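Local atomic coordinates of beta-gamma-crystallin (PDB entry 4IAU), a protein that is of unknown function but belongs to the beta/gamma-crystallin family, is built from Greek key strand motifs and binds calcium. Residues 16-21 with 27-32; 42-45 with 50-53. All coordinates share one frame; numbering follows the deposited sequence.

How the interactions relate
The two contacts follow one another along the chain, have centres about 17 Å apart and do not touch. Interaction 1 is the buried one: two phenylalanines meet over the inner side of the antiparallel sheet that contains strands 15-18 and 31-36, with a glutamine amide at the margin and no hydrogen bond across. Interaction 2 lies at the surface, where segments 42-45 and 50-53 flank the short helix 45-48, and it is polar: one amide oxygen takes two hydrogen bonds and a water bridges two backbone groups. Their buried areas are similar, 116 and 128 Å², so the difference is one of chemistry more than of extent.

Interaction 1 of 2, residues 16-21 with 27-32; sequences QDFTSE and TDFARV
Gln16 meets Phe29 first. With CG anti to the backbone N (chi1 -170°) and the chain extended beyond it, its amide is carried past the far end of the ring, where OE1 lies 4.0 Å from CZ of Phe29. The oxygen sits at the ring edge, near its plane, and amide and ring are turned 61° apart, so this is contact with the C-H rim rather than amide stacking. CB of Gln16 adds a touch on the same CZ. Phe18 turns back toward Phe29: the two side chains approach from opposite directions, and CZ of Phe18 comes within 3.8 Å of CE2 of Phe29. Ring centroids are 5.7 Å apart and the planes stand at 83°, an oblique meeting of outer carbons. On one face of Phe29, CG2 of Thr27 lies 3.6 Å above the ring plane, while Phe18 also packs edge-to-face with Phe76. Replacing Phe18 with alanine would probably open a gap beside the outer rim of Phe29 and take from Phe76 an aromatic partner. The CA atoms of Gln16 and Phe29 are 9.4 Å apart because strand 5-9 runs between strand 15-18 and the chain leading into strand 31-36, and a classic beta bulge at Ala30 and Arg31, both facing Val9, follows Phe29 directly. Side chains alone make this join across strand 5-9. With no hydrogen bond between the segments, it rests on burial and shape fit of the two rings, the amide oxygen lying beside C-H groups at the exposed Gln16.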
# COMPACT_ATOMS: atom_id res chain seq x y z
N GLN A 16 15.83 -4.08 -14.60
CA GLN A 16 15.03 -5.28 -14.39
C GLN A 16 13.59 -4.85 -14.24
O GLN A 16 13.28 -3.81 -13.65
CB GLN A 16 15.49 -6.01 -13.12
CG GLN A 16 14.87 -7.39 -12.98
CD GLN A 16 15.44 -8.20 -11.86
OE1 GLN A 16 16.29 -7.75 -11.10
NE2 GLN A 16 14.98 -9.45 -11.74
N ASP A 17 12.68 -5.72 -14.75
CA ASP A 17 11.26 -5.49 -14.57
C ASP A 17 10.73 -6.45 -13.50
O ASP A 17 11.18 -7.57 -13.37
CB ASP A 17 10.51 -5.74 -15.87
CG ASP A 17 10.90 -4.81 -17.01
OD1 ASP A 17 11.50 -3.78 -16.76
OD2 ASP A 17 10.57 -5.20 -18.19
N PHE A 18 9.73 -5.96 -12.74
CA PHE A 18 9.09 -6.72 -11.70
C PHE A 18 7.59 -6.64 -11.88
O PHE A 18 7.03 -5.61 -12.27
CB PHE A 18 9.44 -6.12 -10.34
CG PHE A 18 10.93 -6.18 -10.05
CD1 PHE A 18 11.76 -5.14 -10.51
CD2 PHE A 18 11.48 -7.24 -9.37
CE1 PHE A 18 13.13 -5.19 -10.29
CE2 PHE A 18 12.86 -7.28 -9.14
CZ PHE A 18 13.67 -6.27 -9.61
N THR A 19 6.90 -7.76 -11.53
CA THR A 19 5.46 -7.87 -11.65
C THR A 19 4.84 -8.35 -10.34
O THR A 19 3.64 -8.59 -10.30
CB THR A 19 5.06 -8.84 -12.76
OG1 THR A 19 5.62 -10.12 -12.50
CG2 THR A 19 5.62 -8.35 -14.10
N SER A 20 5.62 -8.51 -9.28
CA SER A 20 5.11 -9.00 -8.02
C SER A 20 5.88 -8.39 -6.87
O SER A 20 6.94 -7.80 -7.06
CB SER A 20 5.18 -10.52 -7.98
OG SER A 20 6.53 -10.91 -7.95
N GLU A 21 5.38 -8.57 -5.67
CA GLU A 21 5.98 -7.97 -4.48
C GLU A 21 7.38 -8.52 -4.22
O GLU A 21 7.64 -9.70 -4.40
CB GLU A 21 5.09 -8.17 -3.25
CG GLU A 21 5.04 -9.58 -2.68
CD GLU A 21 4.21 -9.67 -1.43
OE1 GLU A 21 4.70 -9.14 -0.39
OE2 GLU A 21 3.08 -10.15 -1.46
N THR A 27 19.87 -6.14 -5.27
CA THR A 27 20.35 -5.10 -6.12
C THR A 27 19.93 -3.74 -5.59
O THR A 27 18.81 -3.58 -5.12
CB THR A 27 19.79 -5.27 -7.54
OG1 THR A 27 20.33 -6.47 -8.12
CG2 THR A 27 20.22 -4.15 -8.48
N ASP A 28 20.82 -2.75 -5.67
CA ASP A 28 20.52 -1.36 -5.36
C ASP A 28 20.04 -0.67 -6.62
O ASP A 28 20.79 -0.52 -7.60
CB ASP A 28 21.73 -0.64 -4.83
CG ASP A 28 22.19 -1.06 -3.45
OD1 ASP A 28 21.47 -1.76 -2.75
OD2 ASP A 28 23.30 -0.64 -3.07
N PHE A 29 18.78 -0.23 -6.64
CA PHE A 29 18.21 0.49 -7.75
C PHE A 29 18.17 1.99 -7.49
O PHE A 29 17.96 2.41 -6.33
CB PHE A 29 16.84 -0.06 -8.07
CG PHE A 29 16.83 -1.48 -8.63
CD1 PHE A 29 17.31 -1.73 -9.91
CD2 PHE A 29 16.34 -2.56 -7.91
CE1 PHE A 29 17.30 -2.99 -10.45
CE2 PHE A 29 16.29 -3.79 -8.46
CZ PHE A 29 16.77 -4.04 -9.73
N ALA A 30 18.31 2.76 -8.54
CA ALA A 30 18.38 4.22 -8.46
C ALA A 30 17.25 4.92 -9.24
O ALA A 30 16.94 6.07 -8.88
CB ALA A 30 19.72 4.69 -8.97
N ARG A 31 16.72 4.34 -10.29
CA ARG A 31 15.70 4.98 -11.13
C ARG A 31 14.56 4.00 -11.35
O ARG A 31 14.72 2.78 -11.25
CB ARG A 31 16.29 5.46 -12.46
CG ARG A 31 17.33 6.55 -12.27
CD ARG A 31 17.71 7.28 -13.58
NE ARG A 31 18.35 6.43 -14.46
CZ ARG A 31 18.42 6.56 -15.77
NH1 ARG A 31 17.77 7.48 -16.46
NH2 ARG A 31 19.11 5.62 -16.38
N VAL A 32 13.40 4.58 -11.67
CA VAL A 32 12.15 3.82 -11.70
C VAL A 32 11.25 4.32 -12.81
O VAL A 32 11.18 5.53 -13.09
CB VAL A 32 11.45 3.97 -10.34
CG1 VAL A 32 11.13 5.42 -9.98
CG2 VAL A 32 10.17 3.09 -10.26

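Interaction 2 of 2, residues 42-45 with 50-53; sequences YQQA and ASGG
Gln44 reaches across to Ser51, and one atom, OE1, does most of the work. Ser51 N donates to it at 3.0 Å, with an N-H...O angle of 146°. That donor N lies in the carbonyl plane, on a lone pair of OE1. Ser51 OG can donate to the same OE1 at 2.8 Å, from 53° out of that plane. A Ser51 chi1 of 63° sets the hydroxyl between its own backbone N and carbonyl carbon, bringing OG and N together round one acceptor. Two bonds from different directions, one in the carbonyl plane and one above it, should hinder rotation of the amide. Ser55 N can donate to OG, while Asn48 O and Gln44 OE1 would have to share or compete for its single proton.

Toward Ala50 the fit slackens. Gln44 OE1 stands 3.7 Å from Ala50 N without a hydrogen bond, and CB of the exposed Ala50 only brushes the amide, 4.0 Å from Gln44 NE2. Here water takes over: a single molecule donates to Ala45 O at 2.8 Å and accepts from Ala50 N at 3.0 Å. Gly53 O is bonded to Asn93 ND2 and Tyr42 OH to Phe94 O, so both segments also reach a loop that follows calcium-binding Lys90 by a few residues. The bound calcium, however, is about 12 Å from the Ser51 side chain. Gly52, with its positive phi, is the C-prime residue, its N returning to Asp49 O and Gly53 N to Asn48 O: the two segments embrace a short helix closed by a Schellman motif.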
# COMPACT_ATOMS: atom_id res chain seq x y z
N TYR A 42 9.96 1.18 -0.36
CA TYR A 42 10.25 1.37 1.04
C TYR A 42 11.76 1.33 1.27
O TYR A 42 12.47 0.53 0.67
CB TYR A 42 9.62 0.25 1.88
CG TYR A 42 8.13 0.10 1.66
CD1 TYR A 42 7.63 -0.66 0.63
CD2 TYR A 42 7.21 0.74 2.49
CE1 TYR A 42 6.28 -0.79 0.41
CE2 TYR A 42 5.83 0.60 2.31
CZ TYR A 42 5.36 -0.19 1.26
OH TYR A 42 4.03 -0.40 1.03
N GLN A 43 12.19 2.14 2.24
CA GLN A 43 13.61 2.21 2.58
C GLN A 43 14.13 0.96 3.27
O GLN A 43 15.32 0.64 3.16
CB GLN A 43 13.81 3.47 3.46
CG GLN A 43 15.23 3.70 3.88
CD GLN A 43 15.38 5.02 4.58
OE1 GLN A 43 14.48 5.46 5.32
NE2 GLN A 43 16.50 5.66 4.36
N GLN A 44 13.27 0.27 4.03
CA GLN A 44 13.63 -0.95 4.72
C GLN A 44 13.00 -2.15 4.06
O GLN A 44 11.95 -2.06 3.41
CB GLN A 44 13.17 -0.92 6.19
CG GLN A 44 13.62 0.28 6.98
CD GLN A 44 13.02 0.31 8.37
OE1 GLN A 44 11.82 0.08 8.54
NE2 GLN A 44 13.87 0.59 9.36
N ALA A 45 13.61 -3.32 4.29
CA ALA A 45 13.02 -4.61 3.89
C ALA A 45 11.68 -4.80 4.57
O ALA A 45 11.35 -4.18 5.58
CB ALA A 45 13.97 -5.74 4.23
N ALA A 50 10.33 -2.69 10.45
CA ALA A 50 11.10 -2.40 11.66
C ALA A 50 10.76 -1.02 12.18
O ALA A 50 10.71 -0.80 13.40
CB ALA A 50 12.57 -2.55 11.40
N SER A 51 10.60 -0.04 11.28
CA SER A 51 10.28 1.31 11.66
C SER A 51 8.79 1.54 11.90
O SER A 51 8.37 2.70 12.12
CB SER A 51 10.74 2.29 10.58
OG SER A 51 10.07 2.06 9.35
N GLY A 52 7.97 0.52 11.81
CA GLY A 52 6.54 0.72 11.96
C GLY A 52 6.00 1.74 10.98
O GLY A 52 5.10 2.52 11.27
N GLY A 53 6.54 1.73 9.73
CA GLY A 53 6.14 2.62 8.70
C GLY A 53 6.79 3.98 8.70
O GLY A 53 6.53 4.77 7.80
O HOH W 1 12.01 -3.77 8.26